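Local structure of Alr1010 protein (3URG) at residues 45-56 and 88-98. The protein probably binds calcium ions, as a cyanobacterial member of the CcbP family of calcium-binding proteins. Numbering follows the deposited sequence.
Sequences KEERAMGWYYYL and MAPDDECLKDM. With MNB (5-mercapto-2-nitro-benzoic acid), chain B.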
ATOM      1  N   LYS A  45      13.870   3.640  11.428  1.00 46.51           N
ATOM      2  CA  LYS A  45      13.177   2.783  10.495  1.00 44.41           C
ATOM      3  C   LYS A  45      11.799   2.364  11.004  1.00 44.77           C
ATOM      4  O   LYS A  45      10.823   2.438  10.270  1.00 39.29           O
ATOM      5  CB  LYS A  45      14.047   1.558  10.209  1.00 50.74           C
ATOM      6  CG  LYS A  45      13.470   0.574   9.216  1.00 59.44           C
ATOM      7  CD  LYS A  45      14.320  -0.703   9.145  1.00 72.43           C
ATOM      8  CE  LYS A  45      15.694  -0.457   8.521  1.00 80.07           C
ATOM      9  NZ  LYS A  45      16.648   0.275   9.409  1.00 84.84           N
ATOM     10  N   GLU A  46      11.725   1.929  12.262  1.00 41.25           N
ATOM     11  CA  GLU A  46      10.478   1.429  12.845  1.00 38.77           C
ATOM     12  C   GLU A  46       9.409   2.507  12.906  1.00 30.81           C
ATOM     13  O   GLU A  46       8.219   2.235  12.670  1.00 36.22           O
ATOM     14  CB  GLU A  46      10.718   0.875  14.256  1.00 41.78           C
ATOM     15  CG  GLU A  46      11.704  -0.280  14.308  1.00 61.09           C
ATOM     16  CD  GLU A  46      12.090  -0.664  15.732  1.00 81.07           C
ATOM     17  OE1 GLU A  46      11.213  -0.619  16.625  1.00 82.80           O
ATOM     18  OE2 GLU A  46      13.272  -1.013  15.956  1.00 88.69           O
ATOM     19  N   GLU A  47       9.830   3.729  13.231  1.00 32.16           N
ATOM     20  CA  GLU A  47       8.914   4.870  13.319  1.00 30.62           C
ATOM     21  C   GLU A  47       8.402   5.285  11.944  1.00 37.04           C
ATOM     22  O   GLU A  47       7.233   5.658  11.796  1.00 37.06           O
ATOM     23  CB  GLU A  47       9.586   6.057  14.033  1.00 34.04           C
ATOM     24  CG  GLU A  47      10.039   5.735  15.455  1.00 39.42           C
ATOM     25  CD  GLU A  47      10.837   6.862  16.096  1.00 42.30           C
ATOM     26  OE1 GLU A  47      11.669   7.490  15.399  1.00 38.24           O
ATOM     27  OE2 GLU A  47      10.626   7.117  17.296  1.00 42.25           O
ATOM     28  N   ARG A  48       9.268   5.220  10.935  1.00 36.93           N
ATOM     29  CA  ARG A  48       8.857   5.583   9.580  1.00 34.74           C
ATOM     30  C   ARG A  48       7.857   4.541   9.063  1.00 34.81           C
ATOM     31  O   ARG A  48       6.814   4.883   8.517  1.00 30.45           O
ATOM     32  CB  ARG A  48      10.068   5.689   8.638  1.00 34.92           C
ATOM     33  CG  ARG A  48      11.131   6.730   9.019  1.00 41.09           C
ATOM     34  CD  ARG A  48      12.246   6.781   7.949  1.00 39.34           C
ATOM     35  NE  ARG A  48      12.167   8.046   7.223  1.00 55.50           N
ATOM     36  CZ  ARG A  48      12.451   8.204   5.939  1.00 48.33           C
ATOM     37  NH1 ARG A  48      12.834   7.167   5.214  1.00 40.23           N
ATOM     38  NH2 ARG A  48      12.349   9.406   5.382  1.00 62.98           N
ATOM     39  N   ALA A  49       8.177   3.262   9.248  1.00 35.31           N
ATOM     40  CA  ALA A  49       7.235   2.200   8.896  1.00 33.85           C
ATOM     41  C   ALA A  49       5.904   2.374   9.620  1.00 31.84           C
ATOM     42  O   ALA A  49       4.849   2.236   9.018  1.00 33.61           O
ATOM     43  CB  ALA A  49       7.838   0.818   9.210  1.00 30.97           C
ATOM     44  N   MET A  50       5.958   2.649  10.920  1.00 35.54           N
ATOM     45  CA  MET A  50       4.739   2.771  11.718  1.00 34.67           C
ATOM     46  C   MET A  50       3.870   3.931  11.230  1.00 31.13           C
ATOM     47  O   MET A  50       2.651   3.795  11.095  1.00 34.83           O
ATOM     48  CB  MET A  50       5.072   2.949  13.198  1.00 35.46           C
ATOM     49  CG  MET A  50       3.857   2.915  14.123  1.00 37.67           C
ATOM     50  SD  MET A  50       4.271   3.482  15.794  1.00 42.64           S
ATOM     51  CE  MET A  50       4.526   5.222  15.521  1.00 32.39           C
ATOM     52  N   GLY A  51       4.499   5.068  10.957  1.00 34.81           N
ATOM     53  CA  GLY A  51       3.783   6.204  10.403  1.00 32.30           C
ATOM     54  C   GLY A  51       3.000   5.834   9.152  1.00 33.86           C
ATOM     55  O   GLY A  51       1.826   6.187   8.998  1.00 30.94           O
ATOM     56  N   TRP A  52       3.640   5.123   8.236  1.00 27.39           N
ATOM     57  CA  TRP A  52       2.949   4.747   7.005  1.00 27.29           C
ATOM     58  C   TRP A  52       1.816   3.757   7.282  1.00 33.43           C
ATOM     59  O   TRP A  52       0.763   3.813   6.652  1.00 32.78           O
ATOM     60  CB  TRP A  52       3.934   4.140   6.001  1.00 28.47           C
ATOM     61  CG  TRP A  52       4.523   5.150   5.079  1.00 27.20           C
ATOM     62  CD1 TRP A  52       5.757   5.737   5.170  1.00 28.35           C
ATOM     63  CD2 TRP A  52       3.895   5.710   3.923  1.00 25.74           C
ATOM     64  NE1 TRP A  52       5.934   6.617   4.123  1.00 29.63           N
ATOM     65  CE2 TRP A  52       4.801   6.621   3.352  1.00 29.42           C
ATOM     66  CE3 TRP A  52       2.656   5.527   3.317  1.00 31.52           C
ATOM     67  CZ2 TRP A  52       4.500   7.347   2.203  1.00 32.77           C
ATOM     68  CZ3 TRP A  52       2.360   6.252   2.182  1.00 34.09           C
ATOM     69  CH2 TRP A  52       3.275   7.141   1.633  1.00 33.79           C
ATOM     70  N   TYR A  53       2.042   2.833   8.216  1.00 34.99           N
ATOM     71  CA  TYR A  53       1.049   1.805   8.516  1.00 37.40           C
ATOM     72  C   TYR A  53      -0.236   2.449   9.037  1.00 36.65           C
ATOM     73  O   TYR A  53      -1.332   2.163   8.545  1.00 32.48           O
ATOM     74  CB  TYR A  53       1.592   0.792   9.543  1.00 36.59           C
ATOM     75  CG  TYR A  53       0.650  -0.368   9.814  1.00 37.30           C
ATOM     76  CD1 TYR A  53       0.711  -1.532   9.048  1.00 42.37           C
ATOM     77  CD2 TYR A  53      -0.299  -0.301  10.827  1.00 39.19           C
ATOM     78  CE1 TYR A  53      -0.146  -2.603   9.289  1.00 48.65           C
ATOM     79  CE2 TYR A  53      -1.172  -1.374  11.070  1.00 40.39           C
ATOM     80  CZ  TYR A  53      -1.081  -2.514  10.299  1.00 46.91           C
ATOM     81  OH  TYR A  53      -1.929  -3.570  10.540  1.00 55.20           O
ATOM     82  N   TYR A  54      -0.097   3.305  10.044  1.00 31.86           N
ATOM     83  CA  TYR A  54      -1.239   4.032  10.605  1.00 36.58           C
ATOM     84  C   TYR A  54      -1.884   4.977   9.601  1.00 37.80           C
ATOM     85  O   TYR A  54      -3.107   5.122   9.571  1.00 37.12           O
ATOM     86  CB  TYR A  54      -0.835   4.822  11.863  1.00 40.43           C
ATOM     87  CG  TYR A  54      -0.557   3.937  13.075  1.00 50.81           C
ATOM     88  CD1 TYR A  54      -1.241   2.743  13.254  1.00 49.91           C
ATOM     89  CD2 TYR A  54       0.375   4.312  14.047  1.00 53.34           C
ATOM     90  CE1 TYR A  54      -1.000   1.931  14.354  1.00 61.28           C
ATOM     91  CE2 TYR A  54       0.620   3.507  15.158  1.00 55.69           C
ATOM     92  CZ  TYR A  54      -0.072   2.321  15.305  1.00 68.10           C
ATOM     93  OH  TYR A  54       0.160   1.513  16.400  1.00 81.63           O
ATOM     94  N   TYR A  55      -1.077   5.644   8.788  1.00 33.68           N
ATOM     95  CA  TYR A  55      -1.662   6.544   7.800  1.00 29.98           C
ATOM     96  C   TYR A  55      -2.573   5.761   6.841  1.00 35.51           C
ATOM     97  O   TYR A  55      -3.725   6.128   6.625  1.00 33.43           O
ATOM     98  CB  TYR A  55      -0.593   7.341   7.042  1.00 29.78           C
ATOM     99  CG  TYR A  55      -1.129   8.101   5.834  1.00 34.19           C
ATOM    100  CD1 TYR A  55      -1.806   9.314   5.977  1.00 43.83           C
ATOM    101  CD2 TYR A  55      -0.942   7.605   4.551  1.00 42.97           C
ATOM    102  CE1 TYR A  55      -2.284  10.009   4.862  1.00 45.71           C
ATOM    103  CE2 TYR A  55      -1.413   8.290   3.439  1.00 47.05           C
ATOM    104  CZ  TYR A  55      -2.078   9.483   3.596  1.00 47.31           C
ATOM    105  OH  TYR A  55      -2.531  10.132   2.463  1.00 56.70           O
ATOM    106  N   LEU A  56      -2.068   4.679   6.294  1.00 29.64           N
ATOM    107  CA  LEU A  56      -2.808   3.891   5.348  1.00 28.73           C
ATOM    108  C   LEU A  56      -4.045   3.266   5.971  1.00 34.32           C
ATOM    109  O   LEU A  56      -5.112   3.295   5.414  1.00 33.25           O
ATOM    110  CB  LEU A  56      -1.911   2.834   4.745  1.00 28.16           C
ATOM    111  CG  LEU A  56      -0.857   3.302   3.764  1.00 28.54           C
ATOM    112  CD1 LEU A  56       0.056   2.245   3.398  1.00 29.98           C
ATOM    113  CD2 LEU A  56      -1.430   3.917   2.576  1.00 26.98           C
ATOM    114  N   MET A  88      -5.558  -3.454   6.515  1.00 38.30           N
ATOM    115  CA  MET A  88      -4.125  -3.671   6.585  1.00 33.30           C
ATOM    116  C   MET A  88      -3.904  -5.079   7.101  1.00 42.78           C
ATOM    117  O   MET A  88      -4.680  -5.572   7.918  1.00 45.49           O
ATOM    118  CB  MET A  88      -3.459  -2.670   7.531  1.00 37.36           C
ATOM    119  CG  MET A  88      -3.701  -1.209   7.160  1.00 34.96           C
ATOM    120  SD  MET A  88      -3.193  -0.849   5.465  1.00 36.94           S
ATOM    121  CE  MET A  88      -1.406  -0.948   5.564  1.00 35.98           C
ATOM    122  N   ALA A  89      -2.858  -5.717   6.666  1.00 46.73           N
ATOM    123  CA  ALA A  89      -2.505  -6.984   7.211  1.00 51.17           C
ATOM    124  C   ALA A  89      -2.007  -6.738   8.597  1.00 61.04           C
ATOM    125  O   ALA A  89      -1.485  -5.709   8.879  1.00 54.80           O
ATOM    126  CB  ALA A  89      -1.471  -7.600   6.401  1.00 40.28           C
ATOM    127  N   PRO A  90      -2.090  -7.727   9.453  1.00 67.13           N
ATOM    128  CA  PRO A  90      -1.534  -7.549  10.773  1.00 66.57           C
ATOM    129  C   PRO A  90      -0.071  -7.228  10.607  1.00 64.50           C
ATOM    130  O   PRO A  90       0.546  -7.556   9.630  1.00 66.99           O
ATOM    131  CB  PRO A  90      -1.699  -8.923  11.395  1.00 67.45           C
ATOM    132  CG  PRO A  90      -1.900  -9.839  10.257  1.00 68.28           C
ATOM    133  CD  PRO A  90      -2.648  -9.074   9.284  1.00 69.13           C
ATOM    134  N   ASP A  91       0.441  -6.469  11.540  1.00 63.28           N
ATOM    135  CA  ASP A  91       1.666  -5.695  11.341  1.00 66.69           C
ATOM    136  C   ASP A  91       2.961  -6.499  11.500  1.00 68.91           C
ATOM    137  O   ASP A  91       3.998  -5.945  11.870  1.00 69.65           O
ATOM    138  CB  ASP A  91       1.682  -4.420  12.210  1.00 67.75           C
ATOM    139  CG  ASP A  91       1.545  -4.706  13.705  1.00 68.99           C
ATOM    140  OD1 ASP A  91       1.565  -5.891  14.110  1.00 58.44           O
ATOM    141  OD2 ASP A  91       1.422  -3.724  14.476  1.00 72.85           O
ATOM    142  N   ASP A  92       2.914  -7.795  11.196  1.00 69.39           N
ATOM    143  CA  ASP A  92       4.095  -8.643  11.393  1.00 69.40           C
ATOM    144  C   ASP A  92       5.261  -8.348  10.439  1.00 66.28           C
ATOM    145  O   ASP A  92       6.421  -8.506  10.816  1.00 63.69           O
ATOM    146  CB  ASP A  92       3.735 -10.136  11.383  1.00 74.53           C
ATOM    147  CG  ASP A  92       2.719 -10.491  10.316  1.00 80.24           C
ATOM    148  OD1 ASP A  92       1.544 -10.727  10.679  1.00 72.86           O
ATOM    149  OD2 ASP A  92       3.093 -10.543   9.123  1.00 86.73           O
ATOM    150  N   GLU A  93       4.959  -7.910   9.220  1.00 58.90           N
ATOM    151  CA  GLU A  93       6.011  -7.627   8.242  1.00 57.50           C
ATOM    152  C   GLU A  93       6.092  -6.129   7.926  1.00 56.90           C
ATOM    153  O   GLU A  93       6.608  -5.713   6.884  1.00 50.64           O
ATOM    154  CB  GLU A  93       5.789  -8.450   6.970  1.00 59.89           C
ATOM    155  CG  GLU A  93       5.691  -9.956   7.222  1.00 63.67           C
ATOM    156  N   CYS A  94       5.588  -5.328   8.858  1.00 50.47           N
ATOM    157  CA  CYS A  94       5.506  -3.883   8.688  1.00 56.64           C
ATOM    158  C   CYS A  94       6.829  -3.228   8.294  1.00 56.47           C
ATOM    159  O   CYS A  94       6.844  -2.294   7.496  1.00 52.60           O
ATOM    160  CB  CYS A  94       4.982  -3.240   9.968  1.00 59.96           C
ATOM    161  SG  CYS A  94       4.814  -1.457   9.844  1.00 58.30           S
ATOM    162  N   LEU A  95       7.938  -3.717   8.839  1.00 49.98           N
ATOM    163  CA  LEU A  95       9.232  -3.075   8.596  1.00 52.00           C
ATOM    164  C   LEU A  95       9.726  -3.187   7.151  1.00 51.64           C
ATOM    165  O   LEU A  95      10.599  -2.424   6.725  1.00 53.00           O
ATOM    166  CB  LEU A  95      10.293  -3.603   9.565  1.00 56.32           C
ATOM    167  CG  LEU A  95      10.690  -2.665  10.704  1.00 62.88           C
ATOM    168  CD1 LEU A  95       9.475  -2.263  11.528  1.00 62.61           C
ATOM    169  CD2 LEU A  95      11.750  -3.320  11.581  1.00 70.28           C
ATOM    170  N   LYS A  96       9.170  -4.127   6.396  1.00 47.71           N
ATOM    171  CA  LYS A  96       9.640  -4.371   5.032  1.00 54.57           C
ATOM    172  C   LYS A  96       8.788  -3.684   3.956  1.00 52.77           C
ATOM    173  O   LYS A  96       9.307  -3.056   3.033  1.00 52.94           O
ATOM    174  CB  LYS A  96       9.690  -5.878   4.762  1.00 60.92           C
ATOM    175  N   ASP A  97       7.476  -3.811   4.080  1.00 45.92           N
ATOM    176  CA  ASP A  97       6.573  -3.360   3.032  1.00 40.18           C
ATOM    177  C   ASP A  97       5.215  -3.150   3.657  1.00 33.83           C
ATOM    178  O   ASP A  97       5.000  -3.546   4.806  1.00 37.68           O
ATOM    179  CB  ASP A  97       6.483  -4.436   1.944  1.00 38.08           C
ATOM    180  CG  ASP A  97       6.186  -3.862   0.573  1.00 43.84           C
ATOM    181  OD1 ASP A  97       5.566  -2.774   0.482  1.00 35.18           O
ATOM    182  OD2 ASP A  97       6.566  -4.515  -0.425  1.00 45.24           O
ATOM    183  N   MET A  98       4.300  -2.529   2.907  1.00 29.82           N
ATOM    184  CA  MET A  98       2.924  -2.352   3.360  1.00 27.27           C
ATOM    185  C   MET A  98       2.027  -3.443   2.773  1.00 36.28           C
ATOM    186  O   MET A  98       1.841  -3.498   1.560  1.00 30.07           O
ATOM    187  CB  MET A  98       2.401  -0.962   2.961  1.00 27.18           C
ATOM    188  CG  MET A  98       3.162   0.188   3.670  1.00 34.40           C
ATOM    189  SD  MET A  98       2.707   0.257   5.428  1.00 37.06           S
ATOM    190  CE  MET A  98       4.190  -0.288   6.264  1.00 37.53           C
TER
HETATM  191  C6  MNB B 401       4.497  -2.078  14.518  1.00 64.46           C
HETATM  192  C1  MNB B 401       5.412  -2.168  15.517  1.00 72.21           C
HETATM  193  C2  MNB B 401       6.615  -1.394  15.427  1.00 71.67           C
HETATM  194  C3  MNB B 401       6.831  -0.549  14.291  1.00 57.42           C
HETATM  195  C4  MNB B 401       5.880  -0.466  13.260  1.00 47.57           C
HETATM  196  C5  MNB B 401       4.738  -1.201  13.353  1.00 50.42           C
HETATM  197  S5  MNB B 401       3.517  -1.104  12.100  1.00 55.75           S
HETATM  198  C10 MNB B 401       5.071  -3.094  16.644  1.00 82.06           C
HETATM  199  O12 MNB B 401       5.841  -3.306  17.556  1.00 90.33           O
HETATM  200  O11 MNB B 401       3.899  -3.812  16.600  1.00 88.22           O
HETATM  201  N7  MNB B 401       7.661  -1.403  16.414  1.00 79.69           N
HETATM  202  O9  MNB B 401       8.731  -0.694  16.211  1.00 74.71           O
HETATM  203  O8  MNB B 401       7.539  -2.036  17.534  1.00 87.32           O
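Y53 reaches from helix 45-59 into the loop 88-98, where its hydroxyl donates a hydrogen bond to the carbonyl of A89, OH to O 2.7 Å. The donor stands above the carbonyl plane, while A89 O itself lies in the plane of the ring, at its edge. With CG anti to the backbone N (chi1 -175°), the phenol passes between two loop side chains: D91 CB makes a CH-pi contact over one face, 4.1 Å from the ring centroid, and M88 CG lies toward the rim of the opposite face. The sulfur of C94 approaches the same ring obliquely, SG 5.0 Å from its centroid.

Apolar packing extends the contact along the helix. M88 folds back to bring CE within 3.9 Å of L56 CB; L56 CD1 meets M98 CG at 3.7 Å, and M98 SD passes close to Y53 CA. One turn earlier A49 CB rests on C94 SG, and L95 CD1 reaches E46. W136 of helix 127-141 also touches M98.

A phenylalanine at Y53 would probably leave A89 O without its phenolic donor. Around the bound 5-mercapto-2-nitrobenzoic acid, M50 CB packs 3.5 Å from ring atom C4, and Y53 CB lies 3.7 Å from S5. Helix and loop thus jointly line the pocket, and a cysteine here is consistent with reaction with Ellman's reagent, although the modelled sulfur-sulfur geometry is doubtful.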